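Long-range contacts in methyltransferase (Streptomyces regensis, PDB 5N5D), which transfers a methyl group from S-adenosylmethionine to an oxygen atom, probably of a precursor on the biosynthetic route to tomaymycin: residues S75-A80 / S104-A109; G87-I92 / H113-H118; P147-Y152 / R191-M196; S201-T206 / T220-T225. All blocks are in the same frame, centred on the assembly; numbering follows the deposited sequence. Where two conformers were deposited one is given.

Contact 1: residues S75-A80 / S104-A109. With SAM (S-adenosylmethionine), chain H.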
loop_
_atom_site.group_PDB
_atom_site.type_symbol
_atom_site.label_atom_id
_atom_site.label_comp_id
_atom_site.label_asym_id
_atom_site.label_seq_id
_atom_site.Cartn_x
_atom_site.Cartn_y
_atom_site.Cartn_z
ATOM N N SER A 75 7.904 -9.092 11.038
ATOM C CA SER A 75 6.901 -8.046 10.877
ATOM C C SER A 75 6.717 -7.261 12.172
ATOM O O SER A 75 6.481 -6.045 12.134
ATOM C CB SER A 75 5.569 -8.653 10.416
ATOM O OG SER A 75 5.134 -9.666 11.306
ATOM N N SER A 76 6.859 -7.932 13.323
ATOM C CA SER A 76 6.648 -7.287 14.616
ATOM C C SER A 76 7.613 -6.127 14.823
ATOM O O SER A 76 7.224 -5.071 15.331
ATOM C CB SER A 76 6.803 -8.311 15.738
ATOM O OG SER A 76 6.179 -9.540 15.394
ATOM N N ILE A 77 8.880 -6.308 14.448
ATOM C CA ILE A 77 9.859 -5.234 14.615
ATOM C C ILE A 77 9.450 -4.025 13.786
ATOM O O ILE A 77 9.479 -2.884 14.261
ATOM C CB ILE A 77 11.268 -5.721 14.236
ATOM C CG1 ILE A 77 11.768 -6.758 15.246
ATOM C CG2 ILE A 77 12.244 -4.544 14.176
ATOM C CD1 ILE A 77 12.993 -7.510 14.780
ATOM N N TRP A 78 9.076 -4.257 12.524
ATOM C CA TRP A 78 8.675 -3.151 11.661
ATOM C C TRP A 78 7.473 -2.414 12.232
ATOM O O TRP A 78 7.415 -1.178 12.195
ATOM C CB TRP A 78 8.361 -3.658 10.256
ATOM C CG TRP A 78 9.578 -3.876 9.402
ATOM C CD1 TRP A 78 10.060 -5.063 8.941
ATOM C CD2 TRP A 78 10.459 -2.864 8.901
ATOM N NE1 TRP A 78 11.183 -4.856 8.172
ATOM C CE2 TRP A 78 11.452 -3.512 8.138
ATOM C CE3 TRP A 78 10.507 -1.473 9.027
ATOM C CZ2 TRP A 78 12.480 -2.813 7.500
ATOM C CZ3 TRP A 78 11.526 -0.783 8.393
ATOM C CH2 TRP A 78 12.497 -1.454 7.639
ATOM N N LEU A 79 6.496 -3.152 12.756
ATOM C CA LEU A 79 5.312 -2.505 13.314
ATOM C C LEU A 79 5.650 -1.749 14.592
ATOM O O LEU A 79 5.222 -0.604 14.777
ATOM C CB LEU A 79 4.226 -3.543 13.581
ATOM C CG LEU A 79 3.544 -4.111 12.338
ATOM C CD1 LEU A 79 2.693 -5.299 12.734
ATOM C CD2 LEU A 79 2.703 -3.059 11.635
ATOM N N ALA A 80 6.411 -2.374 15.494
ATOM C CA ALA A 80 6.740 -1.720 16.756
ATOM C C ALA A 80 7.570 -0.467 16.529
ATOM O O ALA A 80 7.441 0.505 17.279
ATOM C CB ALA A 80 7.481 -2.690 17.678
ATOM N N SER A 104 13.391 -12.536 21.649
ATOM C CA SER A 104 14.812 -12.211 21.587
ATOM C C SER A 104 15.095 -11.156 20.523
ATOM O O SER A 104 15.912 -10.252 20.739
ATOM C CB SER A 104 15.618 -13.477 21.316
ATOM O OG SER A 104 15.493 -14.404 22.384
ATOM N N ARG A 105 14.440 -11.264 19.363
ATOM C CA ARG A 105 14.615 -10.271 18.308
ATOM C C ARG A 105 14.094 -8.905 18.740
ATOM O O ARG A 105 14.721 -7.876 18.467
ATOM C CB ARG A 105 13.893 -10.712 17.034
ATOM C CG ARG A 105 14.256 -12.092 16.506
ATOM C CD ARG A 105 15.686 -12.169 16.022
ATOM N NE ARG A 105 16.646 -12.391 17.100
ATOM C CZ ARG A 105 16.871 -13.568 17.678
ATOM N NH1 ARG A 105 16.188 -14.643 17.302
ATOM N NH2 ARG A 105 17.778 -13.671 18.640
ATOM N N LEU A 106 12.926 -8.872 19.381
ATOM C CA LEU A 106 12.359 -7.592 19.790
ATOM C C LEU A 106 13.234 -6.901 20.826
ATOM O O LEU A 106 13.341 -5.667 20.831
ATOM C CB LEU A 106 10.942 -7.805 20.318
ATOM C CG LEU A 106 9.964 -8.272 19.236
ATOM C CD1 LEU A 106 8.731 -8.892 19.876
ATOM C CD2 LEU A 106 9.577 -7.126 18.307
ATOM N N ALA A 107 13.870 -7.673 21.708
ATOM C CA ALA A 107 14.820 -7.098 22.652
ATOM C C ALA A 107 16.033 -6.532 21.922
ATOM O O ALA A 107 16.458 -5.399 22.187
ATOM C CB ALA A 107 15.239 -8.158 23.666
ATOM N N GLU A 108 16.602 -7.309 20.994
ATOM C CA GLU A 108 17.721 -6.823 20.189
ATOM C C GLU A 108 17.344 -5.551 19.442
ATOM O O GLU A 108 18.172 -4.647 19.271
ATOM C CB GLU A 108 18.164 -7.902 19.196
ATOM C CG GLU A 108 18.797 -9.139 19.830
ATOM C CD GLU A 108 18.836 -10.341 18.891
ATOM O OE1 GLU A 108 18.292 -10.257 17.766
ATOM O OE2 GLU A 108 19.416 -11.379 19.282
ATOM N N ALA A 109 16.095 -5.468 18.986
ATOM C CA ALA A 109 15.629 -4.331 18.206
ATOM C C ALA A 109 15.403 -3.083 19.046
ATOM O O ALA A 109 15.209 -2.007 18.470
ATOM C CB ALA A 109 14.331 -4.695 17.493
HETATM N N SAM H . 3.794 -12.036 10.645
HETATM C CA SAM H . 5.049 -12.810 10.558
HETATM C C SAM H . 6.122 -12.009 9.752
HETATM O O SAM H . 5.732 -11.444 8.705
HETATM O OXT SAM H . 7.288 -11.986 10.199
HETATM C CB SAM H . 4.801 -14.183 9.888
HETATM C CG SAM H . 3.599 -14.901 10.491
HETATM S SD SAM H . 3.526 -16.558 9.769
HETATM C CE SAM H . 2.922 -16.193 8.164
HETATM C "C5'" SAM H . 2.001 -17.249 10.495
HETATM C "C4'" SAM H . 2.119 -17.500 11.985
HETATM O "O4'" SAM H . 0.815 -17.708 12.571
HETATM C "C3'" SAM H . 2.973 -18.718 12.362
HETATM O "O3'" SAM H . 4.017 -18.310 13.239
HETATM C "C2'" SAM H . 1.965 -19.683 13.007
HETATM O "O2'" SAM H . 2.530 -20.454 14.061
HETATM C "C1'" SAM H . 0.934 -18.707 13.558
HETATM N N9 SAM H . -0.387 -19.277 13.791
HETATM C C8 SAM H . -1.051 -20.189 13.014
HETATM N N7 SAM H . -2.258 -20.475 13.438
HETATM C C5 SAM H . -2.400 -19.693 14.576
HETATM C C6 SAM H . -3.465 -19.517 15.479
HETATM N N6 SAM H . -4.639 -20.152 15.375
HETATM N N1 SAM H . -3.287 -18.648 16.500
HETATM C C2 SAM H . -2.117 -18.009 16.604
HETATM N N3 SAM H . -1.042 -18.097 15.814
HETATM C C4 SAM H . -1.250 -18.958 14.810
#
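I77 and L106 carry the packing of helix 74-80 against helix 96-108, their side chains sliding past each other in opposite directions. CG1 of I77, beside the backbone N (chi1 -68°), lies 3.8 Å from CD2 of L106. The branch CG2, anti to the backbone N, rests on CB of A109 at 3.9 Å, where a small residue suits the close approach. CD1 of I77 meets CB of R105, and S76 is short enough to admit CD2 of L106 while its OG bonds to E67.

The charged group turns away from this apolar patch. R105 bends at chi2 and chi3 and grips E108 side-on, NE to OE1 at 2.8 Å and NH2 to OE2 at 2.9 Å, both bonds nearly straight. An alanine in place of R105 would probably leave the E108 carboxylate without this double grip, leaning on K30 and freer to turn.

S75 helps bind S-adenosylmethionine: its N donates to OXT (3.1 Å), and its OG, also bonded to E67, accepts from the ligand's amino N (2.8 Å).

The segment axes run 36° apart. L28 and A27 of helix 26-31 pack on I77 and A109. Both helices lie on one face of the Rossmann-like sheet, A80 and L106 touching V115 of strand 115-119.

Contact 2: residues G87-I92 / H113-H118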
loop_
_atom_site.group_PDB
_atom_site.type_symbol
_atom_site.label_atom_id
_atom_site.label_comp_id
_atom_site.label_asym_id
_atom_site.label_seq_id
_atom_site.Cartn_x
_atom_site.Cartn_y
_atom_site.Cartn_z
ATOM N N GLY A 87 3.216 4.026 22.736
ATOM C CA GLY A 87 2.451 3.076 21.956
ATOM C C GLY A 87 2.617 1.643 22.435
ATOM O O GLY A 87 3.418 1.332 23.318
ATOM N N ARG A 88 1.836 0.748 21.829
ATOM C CA ARG A 88 1.967 -0.667 22.136
ATOM C C ARG A 88 1.605 -1.502 20.919
ATOM O O ARG A 88 0.666 -1.182 20.186
ATOM C CB ARG A 88 1.093 -1.083 23.324
ATOM C CG ARG A 88 1.379 -2.508 23.802
ATOM C CD ARG A 88 1.513 -2.609 25.317
ATOM N NE ARG A 88 0.227 -2.480 25.999
ATOM C CZ ARG A 88 -0.237 -1.365 26.554
ATOM N NH1 ARG A 88 -1.422 -1.371 27.150
ATOM N NH2 ARG A 88 0.472 -0.243 26.527
ATOM N N LEU A 89 2.386 -2.557 20.713
ATOM C CA LEU A 89 2.085 -3.633 19.781
ATOM C C LEU A 89 1.677 -4.850 20.597
ATOM O O LEU A 89 2.444 -5.324 21.443
ATOM C CB LEU A 89 3.295 -3.957 18.902
ATOM C CG LEU A 89 3.140 -5.205 18.027
ATOM C CD1 LEU A 89 2.062 -4.995 16.978
ATOM C CD2 LEU A 89 4.463 -5.571 17.379
ATOM N N VAL A 90 0.465 -5.334 20.366
ATOM C CA VAL A 90 -0.004 -6.578 20.959
ATOM C C VAL A 90 0.083 -7.626 19.867
ATOM O O VAL A 90 -0.524 -7.463 18.805
ATOM C CB VAL A 90 -1.438 -6.436 21.491
ATOM C CG1 VAL A 90 -1.917 -7.746 22.109
ATOM C CG2 VAL A 90 -1.518 -5.310 22.513
ATOM N N THR A 91 0.852 -8.687 20.096
ATOM C CA THR A 91 1.039 -9.696 19.064
ATOM C C THR A 91 0.788 -11.088 19.626
ATOM O O THR A 91 1.082 -11.368 20.792
ATOM C CB THR A 91 2.443 -9.585 18.430
ATOM O OG1 THR A 91 2.539 -10.494 17.329
ATOM C CG2 THR A 91 3.546 -9.845 19.458
ATOM N N ILE A 92 0.217 -11.949 18.783
ATOM C CA ILE A 92 -0.269 -13.269 19.170
ATOM C C ILE A 92 0.420 -14.334 18.330
ATOM O O ILE A 92 0.481 -14.224 17.101
ATOM C CB ILE A 92 -1.794 -13.394 18.986
ATOM C CG1 ILE A 92 -2.527 -12.281 19.731
ATOM C CG2 ILE A 92 -2.261 -14.778 19.450
ATOM C CD1 ILE A 92 -4.020 -12.217 19.429
ATOM N N HIS A 113 9.926 -2.831 25.249
ATOM C CA HIS A 113 9.043 -2.048 26.106
ATOM C C HIS A 113 7.754 -1.648 25.408
ATOM O O HIS A 113 6.825 -1.183 26.080
ATOM C CB HIS A 113 9.765 -0.789 26.597
ATOM C CG HIS A 113 10.137 0.168 25.506
ATOM N ND1 HIS A 113 11.150 -0.086 24.605
ATOM C CD2 HIS A 113 9.640 1.385 25.179
ATOM C CE1 HIS A 113 11.256 0.930 23.767
ATOM N NE2 HIS A 113 10.350 1.835 24.093
ATOM N N LEU A 114 7.686 -1.806 24.089
ATOM C CA LEU A 114 6.506 -1.458 23.313
ATOM C C LEU A 114 5.649 -2.657 22.943
ATOM O O LEU A 114 4.613 -2.472 22.303
ATOM C CB LEU A 114 6.915 -0.744 22.023
ATOM C CG LEU A 114 7.750 0.524 22.179
ATOM C CD1 LEU A 114 8.277 0.962 20.822
ATOM C CD2 LEU A 114 6.939 1.626 22.812
ATOM N N VAL A 115 6.051 -3.874 23.294
ATOM C CA VAL A 115 5.405 -5.070 22.766
ATOM C C VAL A 115 4.831 -5.890 23.911
ATOM O O VAL A 115 5.492 -6.108 24.932
ATOM C CB VAL A 115 6.372 -5.915 21.920
ATOM C CG1 VAL A 115 5.642 -7.115 21.324
ATOM C CG2 VAL A 115 6.973 -5.075 20.812
ATOM N N GLU A 116 3.598 -6.345 23.722
ATOM C CA GLU A 116 2.918 -7.265 24.623
ATOM C C GLU A 116 2.655 -8.539 23.832
ATOM O O GLU A 116 1.786 -8.562 22.951
ATOM C CB GLU A 116 1.624 -6.640 25.138
ATOM C CG GLU A 116 0.738 -7.553 25.950
ATOM C CD GLU A 116 -0.574 -6.885 26.288
ATOM O OE1 GLU A 116 -0.537 -5.726 26.752
ATOM O OE2 GLU A 116 -1.633 -7.503 26.065
ATOM N N GLN A 117 3.415 -9.589 24.125
ATOM C CA GLN A 117 3.279 -10.854 23.422
ATOM C C GLN A 117 2.309 -11.779 24.146
ATOM O O GLN A 117 2.282 -11.836 25.380
ATOM C CB GLN A 117 4.630 -11.555 23.293
ATOM C CG GLN A 117 5.610 -10.852 22.384
ATOM C CD GLN A 117 6.839 -11.694 22.131
ATOM O OE1 GLN A 117 7.933 -11.372 22.595
ATOM N NE2 GLN A 117 6.665 -12.787 21.399
ATOM N N HIS A 118 1.536 -12.528 23.360
ATOM C CA HIS A 118 0.639 -13.561 23.857
ATOM C C HIS A 118 0.937 -14.858 23.128
ATOM O O HIS A 118 1.202 -14.854 21.922
ATOM C CB HIS A 118 -0.830 -13.177 23.654
ATOM C CG HIS A 118 -1.253 -11.978 24.442
ATOM N ND1 HIS A 118 -1.965 -12.074 25.618
ATOM C CD2 HIS A 118 -1.050 -10.656 24.230
ATOM C CE1 HIS A 118 -2.187 -10.861 26.094
ATOM N NE2 HIS A 118 -1.643 -9.983 25.269
HETATM O O HOH W 1 -2.204 -3.756 26.020
#
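R88 and E116 meet obliquely across two parallel strands, guanidinium and carboxylate planes 24° apart. E116 OE1 approaches the guanidinium at its edge, but the direct bond from R88 NE is weak at 3.4 Å; a water reinforces it, accepting from R88 NE at 2.7 Å and donating to E116 OE1 at 2.7 Å. E116 is extended beyond CG, which itself lies anti to the backbone N (chi1 173°), and its other oxygen, OE2, uses its anti lone pair to take the NE2 hydrogen of H118 at 2.6 Å, almost in the ring plane. This carboxylate would be expected to favour a protonated imidazole. An alanine at E116 would probably leave R88 without its counter-charge and the H118 ring freer to turn.

V90, compact and branched at CB, lies alongside E116, pointing the same way, with its CG1 3.7 Å from CD2 of H118. On the other face T91 runs beside Q117, its CG2 3.7 Å from CG of Q117 and 3.9 Å from CG1 of V115, while its hydroxyl bonds to T70 and E67.

Between the two faces the backbones are joined by L89 N to L114 O, E116 N to L89 O, T91 N to E116 O and H118 N to T91 O. Such parallel pairing, with helix 96-108 making the crossover, is the beta-alpha-beta unit of a Rossmann-like fold.

Contact 3: residues P147-Y152 / R191-M196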
loop_
_atom_site.group_PDB
_atom_site.type_symbol
_atom_site.label_atom_id
_atom_site.label_comp_id
_atom_site.label_asym_id
_atom_site.label_seq_id
_atom_site.Cartn_x
_atom_site.Cartn_y
_atom_site.Cartn_z
ATOM N N PRO A 147 -7.994 -20.117 7.455
ATOM C CA PRO A 147 -9.416 -20.445 7.677
ATOM C C PRO A 147 -10.125 -19.517 8.647
ATOM O O PRO A 147 -11.338 -19.324 8.520
ATOM C CB PRO A 147 -9.363 -21.882 8.214
ATOM C CG PRO A 147 -8.143 -22.453 7.586
ATOM C CD PRO A 147 -7.143 -21.315 7.568
ATOM N N ASP A 148 -9.417 -18.936 9.613
ATOM C CA ASP A 148 -10.048 -18.101 10.628
ATOM C C ASP A 148 -10.054 -16.614 10.279
ATOM O O ASP A 148 -10.469 -15.802 11.113
ATOM C CB ASP A 148 -9.357 -18.311 11.976
ATOM C CG ASP A 148 -9.683 -19.653 12.596
ATOM O OD1 ASP A 148 -10.786 -20.194 12.341
ATOM O OD2 ASP A 148 -8.835 -20.170 13.349
ATOM N N ILE A 149 -9.635 -16.237 9.071
ATOM C CA ILE A 149 -9.585 -14.829 8.682
ATOM C C ILE A 149 -10.942 -14.150 8.880
ATOM O O ILE A 149 -10.980 -13.024 9.401
ATOM C CB ILE A 149 -9.065 -14.683 7.243
ATOM C CG1 ILE A 149 -7.560 -14.952 7.238
ATOM C CG2 ILE A 149 -9.331 -13.290 6.699
ATOM C CD1 ILE A 149 -6.938 -15.044 5.864
ATOM N N PRO A 150 -12.075 -14.762 8.511
ATOM C CA PRO A 150 -13.358 -14.076 8.766
ATOM C C PRO A 150 -13.554 -13.711 10.230
ATOM O O PRO A 150 -13.993 -12.594 10.545
ATOM C CB PRO A 150 -14.401 -15.092 8.277
ATOM C CG PRO A 150 -13.678 -15.893 7.258
ATOM C CD PRO A 150 -12.272 -16.020 7.769
ATOM N N GLU A 151 -13.229 -14.638 11.137
ATOM C CA GLU A 151 -13.360 -14.396 12.569
ATOM C C GLU A 151 -12.317 -13.399 13.062
ATOM O O GLU A 151 -12.593 -12.585 13.952
ATOM C CB GLU A 151 -13.240 -15.724 13.316
ATOM C CG GLU A 151 -14.434 -16.671 13.123
ATOM C CD GLU A 151 -14.475 -17.385 11.763
ATOM O OE1 GLU A 151 -13.442 -17.479 11.062
ATOM O OE2 GLU A 151 -15.563 -17.875 11.398
ATOM N N TYR A 152 -11.114 -13.441 12.497
ATOM C CA TYR A 152 -10.116 -12.433 12.843
ATOM C C TYR A 152 -10.569 -11.048 12.406
ATOM O O TYR A 152 -10.343 -10.060 13.112
ATOM C CB TYR A 152 -8.769 -12.766 12.205
ATOM C CG TYR A 152 -8.114 -14.038 12.719
ATOM C CD1 TYR A 152 -8.354 -14.496 14.007
ATOM C CD2 TYR A 152 -7.264 -14.783 11.911
ATOM C CE1 TYR A 152 -7.773 -15.649 14.477
ATOM C CE2 TYR A 152 -6.669 -15.945 12.381
ATOM C CZ TYR A 152 -6.932 -16.372 13.666
ATOM O OH TYR A 152 -6.367 -17.525 14.167
ATOM N N ARG A 191 -12.371 -16.114 0.854
ATOM C CA ARG A 191 -13.561 -15.741 0.096
ATOM C C ARG A 191 -14.636 -15.185 1.018
ATOM O O ARG A 191 -15.235 -14.138 0.736
ATOM C CB ARG A 191 -14.083 -16.949 -0.677
ATOM C CG ARG A 191 -13.205 -17.355 -1.859
ATOM C CD ARG A 191 -13.740 -18.594 -2.561
ATOM N NE ARG A 191 -15.152 -18.476 -2.926
ATOM C CZ ARG A 191 -15.600 -17.911 -4.043
ATOM N NH1 ARG A 191 -14.765 -17.384 -4.926
ATOM N NH2 ARG A 191 -16.901 -17.862 -4.277
ATOM N N ARG A 192 -14.895 -15.877 2.129
ATOM C CA ARG A 192 -15.879 -15.401 3.099
ATOM C C ARG A 192 -15.538 -13.993 3.573
ATOM O O ARG A 192 -16.423 -13.143 3.727
ATOM C CB ARG A 192 -15.936 -16.371 4.282
ATOM C CG ARG A 192 -16.879 -16.001 5.426
ATOM C CD ARG A 192 -18.263 -16.566 5.227
ATOM N NE ARG A 192 -18.966 -15.866 4.162
ATOM C CZ ARG A 192 -19.720 -14.785 4.333
ATOM N NH1 ARG A 192 -20.311 -14.231 3.286
ATOM N NH2 ARG A 192 -19.892 -14.255 5.541
ATOM N N PHE A 193 -14.252 -13.732 3.805
ATOM C CA PHE A 193 -13.812 -12.422 4.275
ATOM C C PHE A 193 -14.107 -11.338 3.244
ATOM O O PHE A 193 -14.617 -10.262 3.583
ATOM C CB PHE A 193 -12.319 -12.512 4.602
ATOM C CG PHE A 193 -11.602 -11.190 4.670
ATOM C CD1 PHE A 193 -11.995 -10.209 5.560
ATOM C CD2 PHE A 193 -10.501 -10.959 3.865
ATOM C CE1 PHE A 193 -11.311 -9.004 5.628
ATOM C CE2 PHE A 193 -9.809 -9.759 3.930
ATOM C CZ PHE A 193 -10.218 -8.782 4.809
ATOM N N HIS A 194 -13.801 -11.606 1.974
ATOM C CA HIS A 194 -14.076 -10.624 0.930
ATOM C C HIS A 194 -15.572 -10.425 0.752
ATOM O O HIS A 194 -16.027 -9.306 0.493
ATOM C CB HIS A 194 -13.412 -11.043 -0.384
ATOM C CG HIS A 194 -11.951 -10.752 -0.413
ATOM N ND1 HIS A 194 -11.030 -11.508 0.278
ATOM C CD2 HIS A 194 -11.254 -9.755 -1.007
ATOM C CE1 HIS A 194 -9.824 -11.000 0.096
ATOM N NE2 HIS A 194 -9.932 -9.940 -0.684
ATOM N N GLU A 195 -16.348 -11.498 0.900
ATOM C CA GLU A 195 -17.802 -11.379 0.860
ATOM C C GLU A 195 -18.327 -10.520 2.009
ATOM O O GLU A 195 -19.264 -9.731 1.827
ATOM C CB GLU A 195 -18.427 -12.771 0.896
ATOM C CG GLU A 195 -18.222 -13.555 -0.382
ATOM C CD GLU A 195 -18.567 -15.020 -0.229
ATOM O OE1 GLU A 195 -19.177 -15.399 0.802
ATOM O OE2 GLU A 195 -18.206 -15.790 -1.137
ATOM N N MET A 196 -17.750 -10.670 3.208
ATOM C CA MET A 196 -18.131 -9.813 4.327
ATOM C C MET A 196 -17.858 -8.351 4.011
ATOM O O MET A 196 -18.685 -7.480 4.302
ATOM C CB MET A 196 -17.383 -10.225 5.596
ATOM C CG MET A 196 -17.759 -11.587 6.139
ATOM S SD MET A 196 -16.574 -12.196 7.362
ATOM C CE MET A 196 -16.938 -11.148 8.763
#
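F193 has CG anti to its backbone N (chi1 161°), and this carries the root of its ring to I149, whose CG2 is likewise anti to N. I149 CG2 meets F193 CG at 3.7 Å, approaching the ring obliquely. R192 also has CG anti to N (chi1 178°), which sets that methylene 3.7 Å from CG of P150. M196 bends at chi3 (72°), bringing CE to 3.7 Å from O of P150, while its SD lies 3.7 Å from CB of the same proline. The flexible thioether can thus follow the compact pyrrolidine ring.

P150 suits its place in the first turn of helix 149-158, where a backbone N-H is not needed for the helix bonds. That helix makes the crossover between the neighbouring parallel strands 139-142 and 165-169 of the Rossmann-like sheet, and R192, F193 and M196 present one flank of helix 185-198 to it.

Beyond CG the arginine leaves the apolar surface: R192 NH1 bonds to OE1 of E195 at 3.0 Å, nearly in the guanidinium plane. Further round, F193 meets F153 edge-to-face. Y152, bonded through OH to N145, touches S-adenosylmethionine, whereas the ring of H194 stacks on F17 of the second subunit.

Contact 4: residues S201-T206 / T220-T225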
loop_
_atom_site.group_PDB
_atom_site.type_symbol
_atom_site.label_atom_id
_atom_site.label_comp_id
_atom_site.label_asym_id
_atom_site.label_seq_id
_atom_site.Cartn_x
_atom_site.Cartn_y
_atom_site.Cartn_z
ATOM N N SER A 201 -20.953 -1.539 4.790
ATOM C CA SER A 201 -20.554 -0.220 4.326
ATOM C C SER A 201 -19.838 0.604 5.385
ATOM O O SER A 201 -19.524 1.771 5.121
ATOM C CB SER A 201 -21.782 0.548 3.825
ATOM O OG SER A 201 -22.437 -0.179 2.794
ATOM N N ASP A 202 -19.571 0.038 6.563
ATOM C CA ASP A 202 -18.807 0.709 7.612
ATOM C C ASP A 202 -17.323 0.375 7.541
ATOM O O ASP A 202 -16.570 0.704 8.466
ATOM C CB ASP A 202 -19.363 0.352 8.993
ATOM C CG ASP A 202 -19.412 -1.144 9.249
ATOM O OD1 ASP A 202 -19.169 -1.933 8.312
ATOM O OD2 ASP A 202 -19.705 -1.529 10.404
ATOM N N VAL A 203 -16.909 -0.298 6.471
ATOM C CA VAL A 203 -15.508 -0.583 6.186
ATOM C C VAL A 203 -15.366 -0.573 4.673
ATOM O O VAL A 203 -16.290 -0.951 3.948
ATOM C CB VAL A 203 -15.049 -1.944 6.768
ATOM C CG1 VAL A 203 -13.521 -2.014 6.847
ATOM C CG2 VAL A 203 -15.670 -2.202 8.128
ATOM N N THR A 204 -14.213 -0.122 4.194
ATOM C CA THR A 204 -13.977 -0.035 2.763
ATOM C C THR A 204 -12.551 -0.488 2.487
ATOM O O THR A 204 -11.652 -0.230 3.291
ATOM C CB THR A 204 -14.250 1.393 2.261
ATOM O OG1 THR A 204 -14.118 1.453 0.837
ATOM C CG2 THR A 204 -13.333 2.402 2.924
ATOM N N ALA A 205 -12.348 -1.199 1.376
ATOM C CA ALA A 205 -11.117 -1.962 1.230
ATOM C C ALA A 205 -10.702 -2.107 -0.229
ATOM O O ALA A 205 -11.453 -1.802 -1.158
ATOM C CB ALA A 205 -11.261 -3.346 1.867
ATOM N N THR A 206 -9.465 -2.563 -0.407
ATOM C CA THR A 206 -8.964 -2.990 -1.703
ATOM C C THR A 206 -7.995 -4.141 -1.477
ATOM O O THR A 206 -7.444 -4.309 -0.387
ATOM C CB THR A 206 -8.286 -1.838 -2.464
ATOM O OG1 THR A 206 -8.111 -2.204 -3.834
ATOM C CG2 THR A 206 -6.918 -1.495 -1.862
ATOM N N THR A 220 -4.887 -7.529 1.478
ATOM C CA THR A 220 -6.066 -6.681 1.550
ATOM C C THR A 220 -5.807 -5.561 2.540
ATOM O O THR A 220 -5.290 -5.799 3.634
ATOM C CB THR A 220 -7.297 -7.476 1.986
ATOM O OG1 THR A 220 -7.508 -8.545 1.071
ATOM C CG2 THR A 220 -8.541 -6.584 2.032
ATOM N N LEU A 221 -6.169 -4.349 2.149
ATOM C CA LEU A 221 -6.084 -3.185 3.016
ATOM C C LEU A 221 -7.489 -2.639 3.195
ATOM O O LEU A 221 -8.152 -2.290 2.212
ATOM C CB LEU A 221 -5.151 -2.121 2.439
ATOM C CG LEU A 221 -4.844 -0.961 3.389
ATOM C CD1 LEU A 221 -3.498 -0.351 3.048
ATOM C CD2 LEU A 221 -5.932 0.110 3.342
ATOM N N ALA A 222 -7.936 -2.577 4.442
ATOM C CA ALA A 222 -9.268 -2.112 4.783
ATOM C C ALA A 222 -9.181 -0.926 5.730
ATOM O O ALA A 222 -8.309 -0.868 6.603
ATOM C CB ALA A 222 -10.085 -3.234 5.425
ATOM N N LEU A 223 -10.075 0.032 5.523
ATOM C CA LEU A 223 -10.220 1.196 6.382
ATOM C C LEU A 223 -11.582 1.122 7.053
ATOM O O LEU A 223 -12.611 1.029 6.371
ATOM C CB LEU A 223 -10.100 2.484 5.573
ATOM C CG LEU A 223 -10.328 3.790 6.338
ATOM C CD1 LEU A 223 -9.224 4.024 7.347
ATOM C CD2 LEU A 223 -10.417 4.948 5.353
ATOM N N VAL A 224 -11.590 1.145 8.382
ATOM C CA VAL A 224 -12.845 1.181 9.119
ATOM C C VAL A 224 -13.376 2.606 9.066
ATOM O O VAL A 224 -12.654 3.561 9.374
ATOM C CB VAL A 224 -12.649 0.705 10.567
ATOM C CG1 VAL A 224 -13.977 0.741 11.332
ATOM C CG2 VAL A 224 -12.056 -0.689 10.596
ATOM N N THR A 225 -14.625 2.759 8.634
ATOM C CA THR A 225 -15.227 4.081 8.539
ATOM C C THR A 225 -16.373 4.303 9.514
ATOM O O THR A 225 -16.659 5.456 9.845
ATOM C CB THR A 225 -15.732 4.335 7.113
ATOM O OG1 THR A 225 -16.766 3.397 6.797
ATOM C CG2 THR A 225 -14.600 4.182 6.107
HETATM O O HOH W 2 -16.942 2.656 4.201
#
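T204 and L223 form a hydrogen-bonded antiparallel pair, with T204 N to L223 O at 2.9 Å and L223 N to T204 O at 2.7 Å. T206 and L221 repeat the two-bond pattern. Past the strand end, T225 N still reaches D202 O at 2.8 Å, though its donor stands 47° above the carbonyl plane.

Apolar contact falls at the non-hydrogen-bonded pair A205 and A222, where the strands draw close: the two CA atoms are 4.0 Å apart and the two CB atoms 3.7 Å, a spacing suited to alanine. On the face of T204, just past the strand end, its CG2 meets CG2 of T225 at 3.9 Å, the side chains crossing at about a right angle. T204 OG1 lies anti to the backbone N (chi1 -176°) and makes a weak bond to K51 of the second subunit.

A water bridges the outer ends of the two segments, donating to S201 O at 2.9 Å and lying 2.7 Å from T225 OG1.

The two segments belong to a beta hairpin, joined to the rest of the sheet where strand 217-224 pairs with strand 165-169. A205 and T220 face helix 185-198, and V224 faces L157 of helix 149-158, whereas T204 and L223 pack on L55 and L59 of the second subunit.

In the fold
Contacts 1 and 2 adjoin, their centres 10 Å apart: L106 CD1 of contact 1 lies 3.8 Å from V115 CG1 of contact 2, and the helix pair lies on one face of the sheet beside its edge strand 115-119. Contacts 3 and 4 lie beyond the chain's centre from contact 1. They touch where H194 NE2 comes 3.3 Å from T220 OG1, and both meet the second subunit. Contacts 2 and 4 mark the two ends of one seven-stranded sheet, centres about 24 Å apart. S-adenosylmethionine lies between the groups: S75 of contact 1 binds its amino acid end, the I92 side chain of contact 2 comes within about 4 Å, and Y152 of contact 3 touches it.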